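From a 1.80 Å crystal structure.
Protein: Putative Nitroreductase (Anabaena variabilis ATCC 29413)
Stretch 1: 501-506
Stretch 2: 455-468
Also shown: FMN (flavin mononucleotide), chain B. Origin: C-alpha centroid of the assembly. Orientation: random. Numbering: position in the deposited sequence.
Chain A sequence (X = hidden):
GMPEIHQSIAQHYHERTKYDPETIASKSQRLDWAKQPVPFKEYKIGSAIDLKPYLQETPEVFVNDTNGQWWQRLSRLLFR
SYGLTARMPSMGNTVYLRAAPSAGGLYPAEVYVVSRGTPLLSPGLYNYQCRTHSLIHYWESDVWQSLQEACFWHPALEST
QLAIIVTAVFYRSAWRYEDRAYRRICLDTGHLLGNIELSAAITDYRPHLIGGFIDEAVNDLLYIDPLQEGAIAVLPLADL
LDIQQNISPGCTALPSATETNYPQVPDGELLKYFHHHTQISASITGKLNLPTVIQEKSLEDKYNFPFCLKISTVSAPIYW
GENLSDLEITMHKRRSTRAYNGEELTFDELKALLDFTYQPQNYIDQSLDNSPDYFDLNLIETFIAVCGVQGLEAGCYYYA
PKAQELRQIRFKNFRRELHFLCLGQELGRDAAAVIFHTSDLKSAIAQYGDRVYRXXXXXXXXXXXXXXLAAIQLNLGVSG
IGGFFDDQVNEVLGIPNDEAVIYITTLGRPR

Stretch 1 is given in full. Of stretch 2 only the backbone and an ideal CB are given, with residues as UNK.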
# COMPACT_ATOMS: atom_id res chain seq x y z
N VAL A 501 14.23 8.47 -1.04
CA VAL A 501 12.86 8.71 -0.61
C VAL A 501 11.92 7.94 -1.54
O VAL A 501 12.02 8.06 -2.78
CB VAL A 501 12.51 10.21 -0.62
CG1 VAL A 501 11.03 10.41 -0.35
CG2 VAL A 501 13.37 10.99 0.41
N ILE A 502 11.05 7.14 -0.92
CA ILE A 502 10.05 6.30 -1.60
C ILE A 502 8.65 6.91 -1.56
O ILE A 502 7.90 6.83 -2.51
CB ILE A 502 9.99 4.89 -0.88
CG1 ILE A 502 11.36 4.22 -0.92
CG2 ILE A 502 8.92 3.99 -1.48
CD1 ILE A 502 11.89 4.12 -2.30
N TYR A 503 8.29 7.53 -0.43
CA TYR A 503 6.93 8.04 -0.28
C TYR A 503 6.91 9.13 0.76
O TYR A 503 7.78 9.17 1.63
CB TYR A 503 6.01 6.87 0.10
CG TYR A 503 4.52 7.10 0.07
CD1 TYR A 503 3.92 7.89 -0.91
CD2 TYR A 503 3.69 6.46 0.99
CE1 TYR A 503 2.56 8.09 -0.95
CE2 TYR A 503 2.30 6.62 0.96
CZ TYR A 503 1.74 7.42 -0.03
OH TYR A 503 0.42 7.61 -0.11
N ILE A 504 5.91 10.00 0.64
CA ILE A 504 5.66 11.11 1.54
C ILE A 504 4.21 11.07 1.99
O ILE A 504 3.30 10.83 1.19
CB ILE A 504 5.92 12.46 0.83
CG1 ILE A 504 7.38 12.53 0.40
CG2 ILE A 504 5.45 13.66 1.66
CD1 ILE A 504 7.73 13.80 -0.43
N THR A 505 4.00 11.29 3.28
CA THR A 505 2.66 11.41 3.85
C THR A 505 2.60 12.70 4.68
O THR A 505 3.35 12.86 5.64
CB THR A 505 2.27 10.21 4.72
OG1 THR A 505 2.32 9.00 3.97
CG2 THR A 505 0.83 10.42 5.35
N THR A 506 1.72 13.61 4.27
CA THR A 506 1.51 14.89 4.94
C THR A 506 0.41 14.72 5.97
O THR A 506 -0.51 13.94 5.78
CB THR A 506 1.14 16.04 3.95
OG1 THR A 506 -0.11 15.75 3.30
CG2 THR A 506 2.28 16.27 2.90
N UNK A 455 8.29 -4.41 -3.50
CA UNK A 455 8.11 -4.67 -2.07
C UNK A 455 8.20 -3.39 -1.27
O UNK A 455 7.41 -3.15 -0.35
CB UNK A 455 9.15 -5.67 -1.57
N UNK A 456 9.18 -2.57 -1.60
CA UNK A 456 9.40 -1.32 -0.87
C UNK A 456 8.19 -0.38 -0.97
O UNK A 456 7.75 0.21 0.04
CB UNK A 456 10.65 -0.62 -1.40
N UNK A 457 7.70 -0.21 -2.19
CA UNK A 457 6.61 0.72 -2.46
C UNK A 457 5.31 0.19 -1.87
O UNK A 457 4.56 0.94 -1.27
CB UNK A 457 6.46 0.95 -3.96
N UNK A 458 5.08 -1.13 -1.98
CA UNK A 458 3.88 -1.70 -1.36
C UNK A 458 3.94 -1.55 0.17
O UNK A 458 2.95 -1.20 0.81
CB UNK A 458 3.73 -3.17 -1.74
N UNK A 459 5.10 -1.80 0.77
CA UNK A 459 5.22 -1.64 2.23
C UNK A 459 4.99 -0.18 2.66
O UNK A 459 4.32 0.05 3.67
CB UNK A 459 6.60 -2.11 2.70
N UNK A 460 5.54 0.78 1.92
CA UNK A 460 5.35 2.19 2.22
C UNK A 460 3.88 2.59 2.13
O UNK A 460 3.36 3.32 2.99
CB UNK A 460 6.19 3.05 1.27
N UNK A 461 3.19 2.10 1.10
CA UNK A 461 1.75 2.36 0.98
C UNK A 461 0.95 1.73 2.11
O UNK A 461 -0.04 2.30 2.57
CB UNK A 461 1.23 1.84 -0.36
N UNK A 462 1.36 0.56 2.56
CA UNK A 462 0.71 -0.15 3.67
C UNK A 462 0.87 0.70 4.96
O UNK A 462 -0.11 1.01 5.64
CB UNK A 462 1.31 -1.54 3.85
N UNK A 463 2.09 1.11 5.27
CA UNK A 463 2.32 2.05 6.39
C UNK A 463 1.47 3.30 6.19
O UNK A 463 0.82 3.77 7.12
CB UNK A 463 3.80 2.43 6.50
N UNK A 464 1.50 3.86 4.98
CA UNK A 464 0.72 5.04 4.66
C UNK A 464 -0.75 4.88 4.99
O UNK A 464 -1.38 5.76 5.54
CB UNK A 464 0.88 5.38 3.18
N UNK A 465 -1.32 3.71 4.70
CA UNK A 465 -2.76 3.57 4.93
C UNK A 465 -3.06 3.58 6.42
O UNK A 465 -4.08 4.12 6.84
CB UNK A 465 -3.29 2.28 4.29
N UNK A 466 -2.18 2.97 7.22
CA UNK A 466 -2.38 2.98 8.66
C UNK A 466 -2.31 4.42 9.16
O UNK A 466 -3.10 4.81 9.99
CB UNK A 466 -1.34 2.10 9.36
N UNK A 467 -1.37 5.20 8.64
CA UNK A 467 -1.25 6.61 9.02
C UNK A 467 -2.49 7.41 8.60
O UNK A 467 -2.96 8.25 9.36
CB UNK A 467 0.00 7.22 8.39
N UNK A 468 -2.98 7.18 7.38
CA UNK A 468 -4.16 7.88 6.88
C UNK A 468 -5.40 7.59 7.77
O UNK A 468 -6.11 8.49 8.16
CB UNK A 468 -4.43 7.47 5.43
N1 FMN B . -3.11 13.91 -3.33
C2 FMN B . -2.56 15.14 -3.62
O2 FMN B . -3.22 16.17 -3.50
N3 FMN B . -1.29 15.31 -4.08
C4 FMN B . -0.47 14.25 -4.34
O4 FMN B . 0.73 14.46 -4.57
C4A FMN B . -0.98 12.98 -4.06
N5 FMN B . -0.22 11.86 -4.34
C5A FMN B . -0.70 10.58 -3.97
C6 FMN B . 0.08 9.44 -4.13
C7 FMN B . -0.41 8.18 -3.79
C7M FMN B . 0.52 6.95 -3.86
C8 FMN B . -1.69 8.04 -3.27
C8M FMN B . -2.20 6.73 -2.70
C9 FMN B . -2.50 9.18 -3.10
C9A FMN B . -2.00 10.45 -3.44
N10 FMN B . -2.79 11.58 -3.28
C10 FMN B . -2.29 12.82 -3.56
C1' FMN B . -4.27 11.47 -2.96
C2' FMN B . -5.12 11.06 -4.14
O2' FMN B . -5.35 12.20 -5.00
C3' FMN B . -6.43 10.46 -3.63
O3' FMN B . -6.17 9.23 -2.96
C4' FMN B . -7.50 10.28 -4.73
O4' FMN B . -7.87 11.56 -5.31
C5' FMN B . -8.72 9.58 -4.15
O5' FMN B . -9.28 10.30 -3.09
P FMN B . -9.45 9.67 -1.65
O1P FMN B . -8.05 9.38 -1.10
O2P FMN B . -10.17 10.75 -0.84
O3P FMN B . -10.27 8.42 -1.73

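Stretch 2 is a helix nearly parallel to strand 501-506, at 15° with the axes 8.3 Å apart at closest. No direct hydrogen bond joins the two; the contact is made by packing and by bridging waters. The strand offers I502, Y503 and T505 to the helix.

Position 455 has nothing of the strand within 5.5 Å of its ideal CB. Many side chains would suit. It is Y455, whose OH is hydrogen-bonded elsewhere.

Position 456 points toward the strand, its ideal CB 4.9 Å from I502 CG1. That gap favours an aliphatic side chain. It is L456; its closest contact is through the backbone, O to I502 CG2 at 4.2 Å.

Position 457 points sideways, its ideal CB 4.6 Å from I502 CG2. A flat or long side chain could swing back over the isoleucine, and a longer polar one could reach toward the acceptor I502 O. It is H457. With chi1 at m, its ring lies against I502, with CG2 3.5 Å from the ring centroid over one face, a CH-pi contact. A water bridges the pair, 2.8 Å from H457 NE2 and 2.7 Å from I502 O, to which it donates.

Positions 458 and 459 are out of reach and leave the choice open. They are M458, as selenomethionine, and D459, whose carboxylate is hydrogen-bonded elsewhere.

Position 460 points toward the strand. Its ideal CB is 4.0 Å from both I502 CG2 and Y503 CB, so a small side chain fits best. It is A460. A460 CB makes apolar contacts with I502 CG2 and Y503 CB, both at 4.0 Å, and A460 O lies 3.7 Å from Y503 CD2, at the ring edge.

Position 461 points sideways, its ideal CB 5.1 Å from Y503 CE2. Glycine, alanine or others would be tolerated. It is G461, with CA 4.3 Å from Y503 CE2.

Position 462 points away and 463 sideways, both without strand contact. They are H462 and L463.

Position 464 is the most restrictive. An ideal CB would sit 2.9 Å from Y503 CE2, a clash, although phi/psi of -53/-41 is ordinary helix. Only glycine suits the site. It is G464, with CA 4.3 Å from both Y503 CE2 and T505 OG1.

Positions 465 (pointing away) and 466 (out of reach) are free of the strand. They are Q465 and R466, both hydrogen-bonded elsewhere.

Position 467 points toward T505, its ideal CB 4.5 Å from T505 CG2. A medium aliphatic group would suit. It is L467, with CD1 4.3 Å from T505 OG1.

Position 468 points sideways, but a polar side chain could turn back toward the hydroxyls of Y503 and T505. It is N468. Its ND2 donates to G464 O (2.8 Å), lies 4.0 Å from T505 CG2, and donates to a water at 2.9 Å. That water also bonds Y503 OH at 2.9 Å and T505 OG1 at 2.7 Å.

Stretch 2 455-468: YLHMDAGHLGQRLN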
# COMPACT_ATOMS: atom_id res chain seq x y z
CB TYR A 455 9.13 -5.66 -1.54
CG TYR A 455 9.15 -7.05 -2.18
CD1 TYR A 455 8.01 -7.63 -2.73
CD2 TYR A 455 10.31 -7.82 -2.13
CE1 TYR A 455 8.05 -8.89 -3.24
CE2 TYR A 455 10.36 -9.12 -2.65
CZ TYR A 455 9.21 -9.65 -3.22
OH TYR A 455 9.19 -10.94 -3.73
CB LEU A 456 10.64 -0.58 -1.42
CG LEU A 456 12.00 -1.22 -1.21
CD1 LEU A 456 13.12 -0.51 -1.99
CD2 LEU A 456 12.29 -1.31 0.32
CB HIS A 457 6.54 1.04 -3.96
CG HIS A 457 7.59 1.99 -4.41
ND1 HIS A 457 8.89 1.60 -4.67
CD2 HIS A 457 7.56 3.33 -4.61
CE1 HIS A 457 9.60 2.65 -5.04
NE2 HIS A 457 8.82 3.72 -4.99
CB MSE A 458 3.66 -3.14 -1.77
CG MSE A 458 3.14 -3.23 -3.21
SE MSE A 458 2.64 -5.05 -3.71
CE MSE A 458 4.37 -5.82 -3.94
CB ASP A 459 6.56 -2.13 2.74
CG ASP A 459 6.63 -3.66 2.87
OD1 ASP A 459 5.56 -4.35 2.80
OD2 ASP A 459 7.79 -4.16 3.04
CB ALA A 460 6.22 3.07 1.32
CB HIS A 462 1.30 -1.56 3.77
CG HIS A 462 0.70 -2.44 4.84
ND1 HIS A 462 0.99 -3.79 4.89
CD2 HIS A 462 -0.13 -2.19 5.88
CE1 HIS A 462 0.37 -4.33 5.92
NE2 HIS A 462 -0.32 -3.39 6.54
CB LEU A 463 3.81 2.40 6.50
CG LEU A 463 4.76 1.29 6.92
CD1 LEU A 463 6.22 1.82 6.82
CD2 LEU A 463 4.44 0.78 8.36
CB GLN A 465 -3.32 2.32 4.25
CG GLN A 465 -4.83 2.22 4.33
CD GLN A 465 -5.59 3.31 3.55
OE1 GLN A 465 -5.00 4.16 2.91
NE2 GLN A 465 -6.93 3.26 3.61
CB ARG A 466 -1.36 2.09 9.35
CG ARG A 466 -1.52 0.59 9.02
CD ARG A 466 -0.54 -0.27 9.81
NE ARG A 466 -0.86 -0.37 11.24
CZ ARG A 466 -1.50 -1.39 11.81
NH1 ARG A 466 -1.90 -2.40 11.08
NH2 ARG A 466 -1.74 -1.42 13.11
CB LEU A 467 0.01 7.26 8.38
CG LEU A 467 1.40 6.93 8.91
CD1 LEU A 467 2.51 7.36 7.92
CD2 LEU A 467 1.57 7.63 10.28
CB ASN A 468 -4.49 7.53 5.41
CG ASN A 468 -3.68 8.35 4.40
OD1 ASN A 468 -4.26 9.16 3.66
ND2 ASN A 468 -2.36 8.16 4.37
O HOH W 1 8.59 6.54 -5.15
O HOH W 2 -0.01 8.40 2.66
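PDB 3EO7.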